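Local coordinates for protein putative Nitroreductase (Anabaena variabilis ATCC 29413, PDB 3EO7) that binds flavin mononucleotide and probably acts as an FMN-dependent oxidoreductase of the nitroreductase type, at residues A10-E15 with T260-V265; Y19-I24 with D486-E491; R180-I185 with Y273-T278; K412-E417 with E491-P496. All coordinates share one frame; numbering follows the deposited sequence. Where two conformers were deposited one is given.

How the contacts relate
Contacts 1, 2 and 3 form a continuous group, which contact 4 extends from contact 2. The centres of contacts 1 and 3 lie about 11 Å apart, those of 2 and 4 about 13 Å. Arg183 of contact 3 joins the group: it forms a salt bridge with Asp486 of contact 2 and probably a hydrogen bond with His14 O in contact 1. Contacts 2 and 4 share helix 486-493. Along the chain, contact 3 nests inside the loop closed by contact 2, contact 1 crosses both, and contact 4 crosses contact 2 but follows 1 and 3. N-terminal segments 10-15 and 19-24 together touch both nitroreductase-family regions, and the side chain of Tyr19 lies about 9 Å from the bound FMN.

Contact 1: residues A10-E15 with T260-V265; sequences AQHYHE and TNYPQV
His12 and Tyr262 meet as an offset stack that carries most of this contact. The ring centroids are 4.6 Å apart, and the planes, inclined at 28°, are only roughly parallel. Tyr262 CE1 does the covering: it sits over the centre of one imidazole face, with its closest approach, 3.5 Å, to His12 CG. The hydroxyl end of the tyrosine runs on past the imidazole, bringing Tyr262 OH to 3.5 Å from His12 CB. With CG anti to the backbone N (chi1 -179°), His12 reaches outward from its helix to the loop.

The polar part of the contact runs through a water. His12 NE2 lies 2.7 Å from this water, which donates to the carbonyl of Pro263 and accepts from Val265 N at 2.8 Å. One imidazole nitrogen is thus tied to two backbone groups of the loop without a direct hydrogen bond between the segments. Arg16 NH1 also bonds to His12 NE2 and reaches the carbonyl of Val265, giving a second link between helix and loop.

This is a surface contact away from the flavin-binding residues. It joins helix 9-16, near the N-terminus, to the connection between strand 229-239 and helix 270-276. Tyr262 and Pro263 also pack on Tyr273 of helix 270-276, while Ala10 and Gln11 turn to Ile445 of helix 441-448.

Contact 2: residues Y19-I24 with D486-E491; sequences YDPETI and DDQVNE. With PGR (R-1,2-propanediol), chain R.
The backbones approach most closely where Tyr19 faces Asp486, their CA atoms 6.2 Å apart, and here the loop after helix 9-16 meets helix 486-493. The Tyr19 side chain lies about 7 Å from Gly482, an FMN-binding residue. Tyr19 N donates to Asp486 OD1 at 3.1 Å with an N-H...O angle of 156°, coming from above the carboxylate plane, 40° out of it. The other carboxylate oxygen, Asp486 OD2, forms a salt bridge with Arg183.

Gln488 supplies the packing. Its chain bends at chi2 (68°), which brings the amide against the ring of Pro21, and Gln488 OE1 comes to 3.3 Å from Pro21 CD. The same oxygen accepts from a water that donates to the carbonyl of Tyr19 as well, 2.6 Å from Tyr19 O, and accepts from the N-H of Asp487. A second water accepts from Gln488 NE2 and donates weakly to Asp20 OD1. Asp20 OD1 also accepts from Glu22 N at 2.8 Å, the defining bond of an Asx turn.

On another side of the helix, a propanediol molecule, probably from the crystallisation liquor, donates to the carbonyl of Asp487. The chemistry is mainly polar and partly water-mediated: Asp486 divides its oxygens between a backbone N-H and an arginine, an arrangement likely to stabilise its negative charge, while Gln488 combines proline packing with solvent-mediated bonding.

Contact 3: residues R180-I185 with Y273-T278; sequences RAYRRI and YFHHHT
Tyr182 reaches from helix 181-202 to helix 270-276, where its ring meets Phe274 and its hydroxyl meets His275. From CB, which packs near the hydroxyl of Tyr13, CG leaves anti to the backbone N (chi1 -153°), directing the ring to the other helix. On one side of the ring, Tyr182 CD2 comes to 3.5 Å from Phe274 CD2, and Tyr182 CE2 continues along the same phenylalanine edge. The two planes make an angle of 74°, with the ring centroids 5.3 Å apart. Across the tyrosine ring, Tyr182 CE1 approaches His275 ND1 and lies 3.8 Å from His275 CB.

These three residues form a buried aromatic cluster between the helices, with Phe274 packing further against Ile9 and Ala10 of helix 9-16. At the tip, Tyr182 OH lies 2.7 Å from His275 ND1 in a hydrogen bond at the edge of the imidazole, near its plane; either group could be the donor. The tyrosine and histidine meet rim to rim, neither ring over the face of the other, and their planes make an angle of 63°. A phenylalanine in place of Tyr182 would probably leave His275 ND1 without this hydroxyl partner and loosen the hold on the imidazole. Beyond the bond, Thr278 OG1 is 3.9 Å from Tyr182 OH and is hydrogen-bonded to Arg454 of helix 452-473.

Contact 4: residues K412-E417 with E491-P496; sequences KNFRRE and EVLGIP
The Phe414 ring is covered on both faces by aliphatic carbon. Over one face, Leu493 CD2 lies 3.5 Å from the Phe414 ring centroid and only 6° off the ring normal, a well-centred CH-pi contact. On the opposite face, Lys412 CB stands 3.7 Å above the Phe414 ring plane, offset to the rim. Val492 meets one side of the ring: Val492 CG1 touches Phe414 CD1 at 3.6 Å, while Phe414 CE1 approaches the carbonyl oxygen of Val492.

The same methyl, Val492 CG1, also packs against Glu417 CB at 3.6 Å. It reaches both partners because it lies anti to the backbone N (chi1 170°). The acidic end of Glu417 bonds within its own segment, where Glu417 OE2, in one of its two conformers, forms salt bridges with Lys412 NZ and Arg416 NH2. An alanine in place of Phe414 is likely to leave a gap between Leu493 CD2 and Lys412 CB and deprive Val492 CG1 of its aromatic neighbour.

The contact joins the start of helix 415-421, with Phe414 at its N-cap position, to the end of helix 486-493. Phe414 and Leu493 also touch Cys396 of strand 395-400, so both helix ends pack onto the mixed sheet.

Contact 1: residues A10-E15 with T260-V265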
# COMPACT_ATOMS: atom_id res chain seq x y z
N ALA A 10 -2.44 -17.51 9.43
CA ALA A 10 -1.86 -16.70 8.34
C ALA A 10 -1.05 -17.55 7.34
O ALA A 10 -1.11 -17.32 6.12
CB ALA A 10 -1.00 -15.59 8.91
N GLN A 11 -0.31 -18.54 7.84
CA GLN A 11 0.42 -19.48 6.97
C GLN A 11 -0.55 -20.32 6.13
O GLN A 11 -0.35 -20.49 4.92
CB GLN A 11 1.34 -20.37 7.78
CG GLN A 11 2.48 -19.61 8.44
CD GLN A 11 3.24 -20.49 9.38
OE1 GLN A 11 2.75 -20.88 10.44
NE2 GLN A 11 4.46 -20.81 8.99
N HIS A 12 -1.64 -20.77 6.74
CA HIS A 12 -2.66 -21.57 6.05
C HIS A 12 -3.33 -20.72 4.96
O HIS A 12 -3.49 -21.18 3.82
CB HIS A 12 -3.68 -22.07 7.08
CG HIS A 12 -4.78 -22.92 6.51
ND1 HIS A 12 -4.54 -24.18 5.99
CD2 HIS A 12 -6.12 -22.72 6.44
CE1 HIS A 12 -5.69 -24.70 5.59
NE2 HIS A 12 -6.66 -23.85 5.88
N TYR A 13 -3.73 -19.52 5.34
CA TYR A 13 -4.32 -18.55 4.40
C TYR A 13 -3.36 -18.38 3.19
O TYR A 13 -3.76 -18.46 2.02
CB TYR A 13 -4.61 -17.17 5.09
CG TYR A 13 -5.04 -16.20 4.02
CD1 TYR A 13 -6.35 -16.13 3.60
CD2 TYR A 13 -4.10 -15.46 3.35
CE1 TYR A 13 -6.73 -15.34 2.53
CE2 TYR A 13 -4.46 -14.66 2.26
CZ TYR A 13 -5.78 -14.60 1.85
OH TYR A 13 -6.11 -13.82 0.73
N HIS A 14 -2.10 -18.13 3.48
CA HIS A 14 -1.12 -17.92 2.41
C HIS A 14 -1.04 -19.13 1.48
O HIS A 14 -1.14 -19.01 0.27
CB HIS A 14 0.25 -17.61 2.97
CG HIS A 14 1.16 -17.01 1.95
ND1 HIS A 14 0.95 -15.75 1.45
CD2 HIS A 14 2.23 -17.52 1.31
CE1 HIS A 14 1.89 -15.49 0.55
NE2 HIS A 14 2.68 -16.55 0.45
N GLU A 15 -0.91 -20.31 2.07
CA GLU A 15 -0.81 -21.53 1.30
C GLU A 15 -2.05 -21.72 0.41
O GLU A 15 -1.94 -22.04 -0.78
CB GLU A 15 -0.65 -22.72 2.26
CG GLU A 15 -0.42 -24.04 1.53
CD GLU A 15 0.89 -24.07 0.70
OE1 GLU A 15 1.83 -23.31 1.03
OE2 GLU A 15 0.98 -24.85 -0.28
N THR A 260 -3.18 -21.49 15.98
CA THR A 260 -2.79 -22.73 15.36
C THR A 260 -3.93 -23.77 15.39
O THR A 260 -3.85 -24.77 14.69
CB THR A 260 -1.52 -23.30 16.05
OG1 THR A 260 -1.75 -23.44 17.43
CG2 THR A 260 -0.32 -22.34 15.87
N ASN A 261 -5.00 -23.53 16.14
CA ASN A 261 -6.10 -24.51 16.25
C ASN A 261 -7.32 -24.19 15.37
O ASN A 261 -8.47 -24.38 15.76
CB ASN A 261 -6.54 -24.66 17.72
CG ASN A 261 -7.44 -25.90 17.95
OD1 ASN A 261 -7.44 -26.84 17.16
ND2 ASN A 261 -8.18 -25.89 19.06
N TYR A 262 -7.06 -23.79 14.13
CA TYR A 262 -8.13 -23.39 13.23
C TYR A 262 -8.87 -24.63 12.69
O TYR A 262 -8.27 -25.70 12.52
CB TYR A 262 -7.62 -22.52 12.08
CG TYR A 262 -6.44 -23.09 11.35
CD1 TYR A 262 -6.62 -23.95 10.26
CD2 TYR A 262 -5.14 -22.79 11.73
CE1 TYR A 262 -5.54 -24.48 9.60
CE2 TYR A 262 -4.06 -23.32 11.05
CZ TYR A 262 -4.26 -24.16 10.00
OH TYR A 262 -3.18 -24.71 9.32
N PRO A 263 -10.17 -24.47 12.40
CA PRO A 263 -10.94 -25.57 11.86
C PRO A 263 -10.73 -25.63 10.36
O PRO A 263 -9.96 -24.84 9.79
CB PRO A 263 -12.38 -25.19 12.19
CG PRO A 263 -12.38 -23.69 12.17
CD PRO A 263 -10.99 -23.25 12.56
N GLN A 264 -11.38 -26.58 9.72
CA GLN A 264 -11.30 -26.66 8.27
C GLN A 264 -12.28 -25.61 7.76
O GLN A 264 -13.46 -25.64 8.11
CB GLN A 264 -11.58 -28.08 7.75
CG GLN A 264 -10.33 -29.01 7.87
CD GLN A 264 -9.05 -28.38 7.26
OE1 GLN A 264 -8.04 -28.19 7.95
NE2 GLN A 264 -9.12 -28.00 5.97
N VAL A 265 -11.76 -24.63 7.03
CA VAL A 265 -12.57 -23.51 6.54
C VAL A 265 -12.75 -23.65 5.04
O VAL A 265 -11.78 -23.58 4.30
CB VAL A 265 -11.90 -22.14 6.86
CG1 VAL A 265 -12.77 -20.99 6.39
CG2 VAL A 265 -11.62 -22.07 8.37
O HOH W 1 -8.97 -24.63 6.94

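Contact 2: residues Y19-I24 with D486-E491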
# COMPACT_ATOMS: atom_id res chain seq x y z
N TYR A 19 -0.96 -19.52 -6.30
CA TYR A 19 -1.31 -20.12 -7.59
C TYR A 19 -0.28 -21.21 -7.81
O TYR A 19 0.91 -21.03 -7.48
CB TYR A 19 -1.23 -19.14 -8.74
CG TYR A 19 -2.33 -18.12 -8.74
CD1 TYR A 19 -3.58 -18.40 -9.29
CD2 TYR A 19 -2.10 -16.86 -8.20
CE1 TYR A 19 -4.58 -17.41 -9.29
CE2 TYR A 19 -3.09 -15.91 -8.20
CZ TYR A 19 -4.31 -16.18 -8.75
OH TYR A 19 -5.25 -15.16 -8.69
N ASP A 20 -0.75 -22.34 -8.33
CA ASP A 20 0.04 -23.52 -8.61
C ASP A 20 -0.11 -23.85 -10.10
O ASP A 20 -1.22 -23.98 -10.61
CB ASP A 20 -0.52 -24.65 -7.75
CG ASP A 20 0.10 -26.01 -8.05
OD1 ASP A 20 0.98 -26.16 -8.92
OD2 ASP A 20 -0.35 -26.94 -7.36
N PRO A 21 1.02 -23.97 -10.82
CA PRO A 21 0.87 -24.25 -12.24
C PRO A 21 0.10 -25.54 -12.48
O PRO A 21 -0.56 -25.65 -13.49
CB PRO A 21 2.31 -24.39 -12.74
CG PRO A 21 3.17 -23.79 -11.70
CD PRO A 21 2.43 -23.87 -10.41
N GLU A 22 0.17 -26.50 -11.56
CA GLU A 22 -0.54 -27.77 -11.76
C GLU A 22 -2.05 -27.65 -11.66
O GLU A 22 -2.78 -28.47 -12.22
CB GLU A 22 0.00 -28.80 -10.77
CG GLU A 22 1.46 -29.24 -11.09
N THR A 23 -2.53 -26.61 -11.00
CA THR A 23 -3.97 -26.47 -10.78
C THR A 23 -4.62 -25.20 -11.31
O THR A 23 -5.84 -25.07 -11.27
CB THR A 23 -4.27 -26.52 -9.28
OG1 THR A 23 -3.65 -25.40 -8.64
CG2 THR A 23 -3.70 -27.79 -8.67
N ILE A 24 -3.83 -24.27 -11.82
CA ILE A 24 -4.40 -23.00 -12.24
C ILE A 24 -5.46 -23.15 -13.35
O ILE A 24 -6.46 -22.44 -13.35
CB ILE A 24 -3.30 -21.98 -12.62
CG1 ILE A 24 -3.91 -20.58 -12.71
CG2 ILE A 24 -2.55 -22.43 -13.87
CD1 ILE A 24 -2.90 -19.47 -12.80
N ASP A 486 3.58 -18.67 -6.72
CA ASP A 486 4.28 -18.45 -5.47
C ASP A 486 5.52 -19.32 -5.24
O ASP A 486 6.61 -18.80 -5.04
CB ASP A 486 3.33 -18.67 -4.28
CG ASP A 486 2.15 -17.66 -4.27
OD1 ASP A 486 1.35 -17.71 -5.25
OD2 ASP A 486 2.05 -16.87 -3.29
N ASP A 487 5.33 -20.63 -5.23
CA ASP A 487 6.43 -21.53 -4.87
C ASP A 487 7.50 -21.59 -5.93
O ASP A 487 8.68 -21.74 -5.60
CB ASP A 487 5.90 -22.95 -4.57
CG ASP A 487 5.06 -23.02 -3.28
OD1 ASP A 487 5.25 -22.17 -2.39
OD2 ASP A 487 4.22 -23.91 -3.21
N GLN A 488 7.12 -21.39 -7.18
CA GLN A 488 8.06 -21.49 -8.29
C GLN A 488 9.03 -20.33 -8.38
O GLN A 488 10.10 -20.45 -8.97
CB GLN A 488 7.28 -21.69 -9.60
CG GLN A 488 6.65 -23.09 -9.77
CD GLN A 488 5.51 -23.40 -8.80
OE1 GLN A 488 4.71 -22.52 -8.46
NE2 GLN A 488 5.44 -24.65 -8.33
N VAL A 489 8.67 -19.19 -7.80
CA VAL A 489 9.55 -18.04 -7.85
C VAL A 489 10.90 -18.34 -7.20
O VAL A 489 11.96 -18.07 -7.79
CB VAL A 489 8.93 -16.79 -7.17
CG1 VAL A 489 9.95 -15.60 -7.19
CG2 VAL A 489 7.63 -16.39 -7.83
N ASN A 490 10.90 -18.89 -5.99
CA ASN A 490 12.17 -19.07 -5.28
C ASN A 490 13.16 -19.94 -6.01
O ASN A 490 14.34 -19.62 -6.09
CB ASN A 490 11.92 -19.64 -3.89
CG ASN A 490 11.04 -18.74 -3.06
OD1 ASN A 490 9.87 -18.56 -3.40
ND2 ASN A 490 11.58 -18.21 -1.96
N GLU A 491 12.60 -21.02 -6.54
CA GLU A 491 13.27 -22.07 -7.30
C GLU A 491 14.06 -21.49 -8.48
O GLU A 491 15.22 -21.80 -8.69
CB GLU A 491 12.19 -23.06 -7.80
CG GLU A 491 11.43 -23.84 -6.68
CD GLU A 491 10.30 -24.78 -7.20
OE1 GLU A 491 10.02 -24.80 -8.42
OE2 GLU A 491 9.67 -25.48 -6.37
C1 PGR R . 8.23 -21.07 -1.21
C2 PGR R . 9.35 -22.09 -1.45
C3 PGR R . 8.93 -23.48 -0.99
O1 PGR R . 8.61 -20.15 -0.17
O2 PGR R . 9.71 -22.20 -2.85
O HOH W 2 3.02 -22.03 -6.31
O HOH W 3 3.34 -25.51 -6.64

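Contact 3: residues R180-I185 with Y273-T278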
# COMPACT_ATOMS: atom_id res chain seq x y z
N ARG A 180 -8.41 -15.13 -2.35
CA ARG A 180 -7.12 -14.47 -2.63
C ARG A 180 -7.22 -12.96 -2.50
O ARG A 180 -6.21 -12.27 -2.47
CB ARG A 180 -6.64 -14.80 -4.04
CG ARG A 180 -6.44 -16.28 -4.31
CD ARG A 180 -5.63 -16.50 -5.57
NE ARG A 180 -5.21 -17.89 -5.74
CZ ARG A 180 -5.89 -18.83 -6.38
NH1 ARG A 180 -7.07 -18.58 -6.93
NH2 ARG A 180 -5.38 -20.06 -6.48
N ALA A 181 -8.45 -12.44 -2.49
CA ALA A 181 -8.67 -11.01 -2.37
C ALA A 181 -7.99 -10.38 -1.16
O ALA A 181 -7.67 -9.20 -1.22
CB ALA A 181 -10.17 -10.64 -2.36
N TYR A 182 -7.83 -11.10 -0.05
CA TYR A 182 -7.22 -10.47 1.13
C TYR A 182 -5.80 -9.96 0.85
O TYR A 182 -5.47 -8.86 1.30
CB TYR A 182 -7.26 -11.37 2.36
CG TYR A 182 -7.26 -10.61 3.65
CD1 TYR A 182 -8.39 -9.87 4.04
CD2 TYR A 182 -6.17 -10.63 4.53
CE1 TYR A 182 -8.42 -9.18 5.24
CE2 TYR A 182 -6.22 -9.95 5.75
CZ TYR A 182 -7.33 -9.24 6.10
OH TYR A 182 -7.35 -8.59 7.31
N ARG A 183 -5.00 -10.71 0.07
CA ARG A 183 -3.67 -10.23 -0.31
C ARG A 183 -3.81 -8.93 -1.10
O ARG A 183 -3.17 -7.93 -0.79
CB ARG A 183 -2.96 -11.24 -1.22
CG ARG A 183 -2.67 -12.57 -0.57
CD ARG A 183 -2.13 -13.46 -1.66
NE ARG A 183 -1.73 -14.81 -1.31
CZ ARG A 183 -0.62 -15.39 -1.78
NH1 ARG A 183 0.26 -14.70 -2.49
NH2 ARG A 183 -0.37 -16.66 -1.50
N ARG A 184 -4.67 -8.95 -2.12
CA ARG A 184 -4.84 -7.80 -3.01
C ARG A 184 -5.38 -6.57 -2.26
O ARG A 184 -4.92 -5.45 -2.50
CB ARG A 184 -5.76 -8.13 -4.21
CG ARG A 184 -5.41 -9.40 -4.96
CD ARG A 184 -4.02 -9.42 -5.57
NE ARG A 184 -3.96 -10.54 -6.51
CZ ARG A 184 -3.75 -11.81 -6.17
NH1 ARG A 184 -3.41 -12.17 -4.94
NH2 ARG A 184 -3.83 -12.74 -7.11
N ILE A 185 -6.34 -6.77 -1.37
CA ILE A 185 -6.89 -5.69 -0.58
C ILE A 185 -5.81 -4.99 0.22
O ILE A 185 -5.73 -3.76 0.27
CB ILE A 185 -7.96 -6.25 0.39
CG1 ILE A 185 -9.25 -6.57 -0.36
CG2 ILE A 185 -8.28 -5.24 1.53
CD1 ILE A 185 -10.25 -7.44 0.43
N TYR A 273 -13.19 -15.29 7.55
CA TYR A 273 -12.65 -15.99 8.69
C TYR A 273 -11.30 -15.35 9.05
O TYR A 273 -11.05 -14.96 10.21
CB TYR A 273 -12.50 -17.49 8.42
CG TYR A 273 -11.96 -18.22 9.63
CD1 TYR A 273 -10.59 -18.33 9.85
CD2 TYR A 273 -12.82 -18.81 10.55
CE1 TYR A 273 -10.10 -18.96 10.97
CE2 TYR A 273 -12.33 -19.47 11.65
CZ TYR A 273 -10.94 -19.52 11.88
OH TYR A 273 -10.44 -20.18 12.98
N PHE A 274 -10.42 -15.20 8.06
CA PHE A 274 -9.09 -14.68 8.32
C PHE A 274 -9.10 -13.25 8.88
O PHE A 274 -8.40 -12.96 9.87
CB PHE A 274 -8.22 -14.80 7.08
CG PHE A 274 -6.79 -14.45 7.30
CD1 PHE A 274 -6.06 -15.02 8.33
CD2 PHE A 274 -6.14 -13.60 6.43
CE1 PHE A 274 -4.71 -14.70 8.52
CE2 PHE A 274 -4.78 -13.31 6.59
CZ PHE A 274 -4.08 -13.84 7.66
N HIS A 275 -9.94 -12.40 8.32
CA HIS A 275 -10.03 -11.03 8.81
C HIS A 275 -10.52 -11.00 10.26
O HIS A 275 -9.97 -10.28 11.08
CB HIS A 275 -10.93 -10.14 7.95
CG HIS A 275 -10.91 -8.72 8.39
ND1 HIS A 275 -9.84 -7.89 8.12
CD2 HIS A 275 -11.76 -8.01 9.17
CE1 HIS A 275 -10.05 -6.72 8.71
NE2 HIS A 275 -11.22 -6.76 9.33
N HIS A 276 -11.52 -11.81 10.57
CA HIS A 276 -12.03 -11.84 11.93
C HIS A 276 -11.17 -12.61 12.91
O HIS A 276 -11.41 -12.55 14.11
CB HIS A 276 -13.46 -12.36 11.94
CG HIS A 276 -14.44 -11.36 11.43
ND1 HIS A 276 -15.34 -10.71 12.26
CD2 HIS A 276 -14.63 -10.85 10.19
CE1 HIS A 276 -16.07 -9.87 11.54
NE2 HIS A 276 -15.64 -9.92 10.28
N HIS A 277 -10.15 -13.31 12.40
CA HIS A 277 -9.23 -14.03 13.24
C HIS A 277 -7.81 -13.41 13.23
O HIS A 277 -6.82 -14.08 13.52
CB HIS A 277 -9.21 -15.50 12.88
CG HIS A 277 -10.46 -16.22 13.29
ND1 HIS A 277 -11.66 -16.04 12.62
CD2 HIS A 277 -10.71 -17.09 14.29
CE1 HIS A 277 -12.59 -16.77 13.20
NE2 HIS A 277 -12.05 -17.43 14.21
N THR A 278 -7.75 -12.13 12.85
CA THR A 278 -6.52 -11.36 12.94
C THR A 278 -6.80 -10.08 13.72
O THR A 278 -6.02 -9.12 13.68
CB THR A 278 -5.90 -11.02 11.58
OG1 THR A 278 -6.89 -10.50 10.68
CG2 THR A 278 -5.23 -12.27 10.97

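Contact 4: residues K412-E417 with E491-P496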
# COMPACT_ATOMS: atom_id res chain seq x y z
N LYS A 412 21.80 -15.20 -15.06
CA LYS A 412 20.94 -15.82 -16.06
C LYS A 412 19.98 -14.78 -16.65
O LYS A 412 19.64 -13.82 -15.99
CB LYS A 412 20.03 -16.88 -15.40
CG LYS A 412 19.34 -17.79 -16.42
CD LYS A 412 18.38 -18.75 -15.79
CE LYS A 412 17.88 -19.73 -16.87
NZ LYS A 412 16.99 -20.74 -16.33
N ASN A 413 19.56 -15.01 -17.89
CA ASN A 413 18.49 -14.22 -18.52
C ASN A 413 17.17 -14.89 -18.10
O ASN A 413 16.90 -16.03 -18.49
CB ASN A 413 18.64 -14.26 -20.05
CG ASN A 413 17.53 -13.50 -20.76
OD1 ASN A 413 16.39 -13.58 -20.37
ND2 ASN A 413 17.87 -12.80 -21.82
N PHE A 414 16.38 -14.19 -17.30
CA PHE A 414 15.16 -14.74 -16.71
C PHE A 414 13.84 -14.35 -17.41
O PHE A 414 12.76 -14.61 -16.86
CB PHE A 414 15.07 -14.31 -15.24
CG PHE A 414 16.01 -15.05 -14.31
CD1 PHE A 414 15.85 -16.42 -14.12
CD2 PHE A 414 16.97 -14.38 -13.59
CE1 PHE A 414 16.67 -17.11 -13.24
CE2 PHE A 414 17.81 -15.06 -12.72
CZ PHE A 414 17.66 -16.41 -12.53
N ARG A 415 13.92 -13.76 -18.60
CA ARG A 415 12.70 -13.26 -19.27
C ARG A 415 11.63 -14.32 -19.42
O ARG A 415 10.45 -14.08 -19.09
CB ARG A 415 13.02 -12.66 -20.63
CG ARG A 415 13.79 -11.35 -20.56
CD ARG A 415 13.89 -10.69 -21.91
NE ARG A 415 14.74 -9.50 -21.81
CZ ARG A 415 14.33 -8.35 -21.30
NH1 ARG A 415 13.08 -8.19 -20.87
NH2 ARG A 415 15.18 -7.33 -21.24
N ARG A 416 12.02 -15.49 -19.93
CA ARG A 416 11.05 -16.58 -20.16
C ARG A 416 10.41 -17.04 -18.87
O ARG A 416 9.20 -17.24 -18.78
CB ARG A 416 11.76 -17.76 -20.85
CG ARG A 416 10.86 -18.88 -21.28
CD ARG A 416 11.66 -20.07 -21.86
NE ARG A 416 12.69 -20.52 -20.90
CZ ARG A 416 12.47 -21.29 -19.83
NH1 ARG A 416 11.26 -21.76 -19.53
NH2 ARG A 416 13.50 -21.60 -19.04
N GLU A 417 11.25 -17.17 -17.86
CA GLU A 417 10.83 -17.56 -16.54
C GLU A 417 9.86 -16.57 -15.93
O GLU A 417 8.83 -16.96 -15.41
CB GLU A 417 12.03 -17.71 -15.62
CG GLU A 417 12.94 -18.89 -15.96
CD GLU A 417 13.94 -18.73 -17.12
OE1 GLU A 417 14.05 -17.70 -17.86
OE2 GLU A 417 14.64 -19.74 -17.31
N GLU A 491 12.60 -21.02 -6.54
CA GLU A 491 13.27 -22.07 -7.30
C GLU A 491 14.06 -21.49 -8.48
O GLU A 491 15.22 -21.80 -8.69
CB GLU A 491 12.19 -23.06 -7.80
CG GLU A 491 11.43 -23.84 -6.68
CD GLU A 491 10.30 -24.78 -7.20
OE1 GLU A 491 10.02 -24.80 -8.42
OE2 GLU A 491 9.67 -25.48 -6.37
N VAL A 492 13.39 -20.64 -9.25
CA VAL A 492 13.96 -19.98 -10.43
C VAL A 492 15.02 -18.91 -10.07
O VAL A 492 16.15 -18.90 -10.57
CB VAL A 492 12.82 -19.30 -11.23
CG1 VAL A 492 13.37 -18.39 -12.33
CG2 VAL A 492 11.88 -20.36 -11.80
N LEU A 493 14.66 -18.01 -9.18
CA LEU A 493 15.48 -16.84 -8.89
C LEU A 493 16.53 -17.00 -7.81
O LEU A 493 17.37 -16.14 -7.63
CB LEU A 493 14.51 -15.67 -8.58
CG LEU A 493 13.61 -15.23 -9.75
CD1 LEU A 493 12.77 -14.02 -9.33
CD2 LEU A 493 14.41 -14.86 -11.07
N GLY A 494 16.48 -18.08 -7.05
CA GLY A 494 17.44 -18.28 -5.96
C GLY A 494 17.07 -17.57 -4.67
O GLY A 494 17.90 -17.35 -3.77
N ILE A 495 15.82 -17.17 -4.57
CA ILE A 495 15.38 -16.53 -3.34
C ILE A 495 15.31 -17.60 -2.25
O ILE A 495 14.75 -18.69 -2.48
CB ILE A 495 13.98 -15.87 -3.54
CG1 ILE A 495 14.04 -14.79 -4.64
CG2 ILE A 495 13.50 -15.28 -2.20
CD1 ILE A 495 12.69 -14.07 -4.88
N PRO A 496 15.94 -17.34 -1.09
CA PRO A 496 15.94 -18.30 0.02
C PRO A 496 14.55 -18.88 0.27
O PRO A 496 13.54 -18.15 0.27
CB PRO A 496 16.47 -17.48 1.20
CG PRO A 496 17.39 -16.45 0.54
CD PRO A 496 16.71 -16.13 -0.77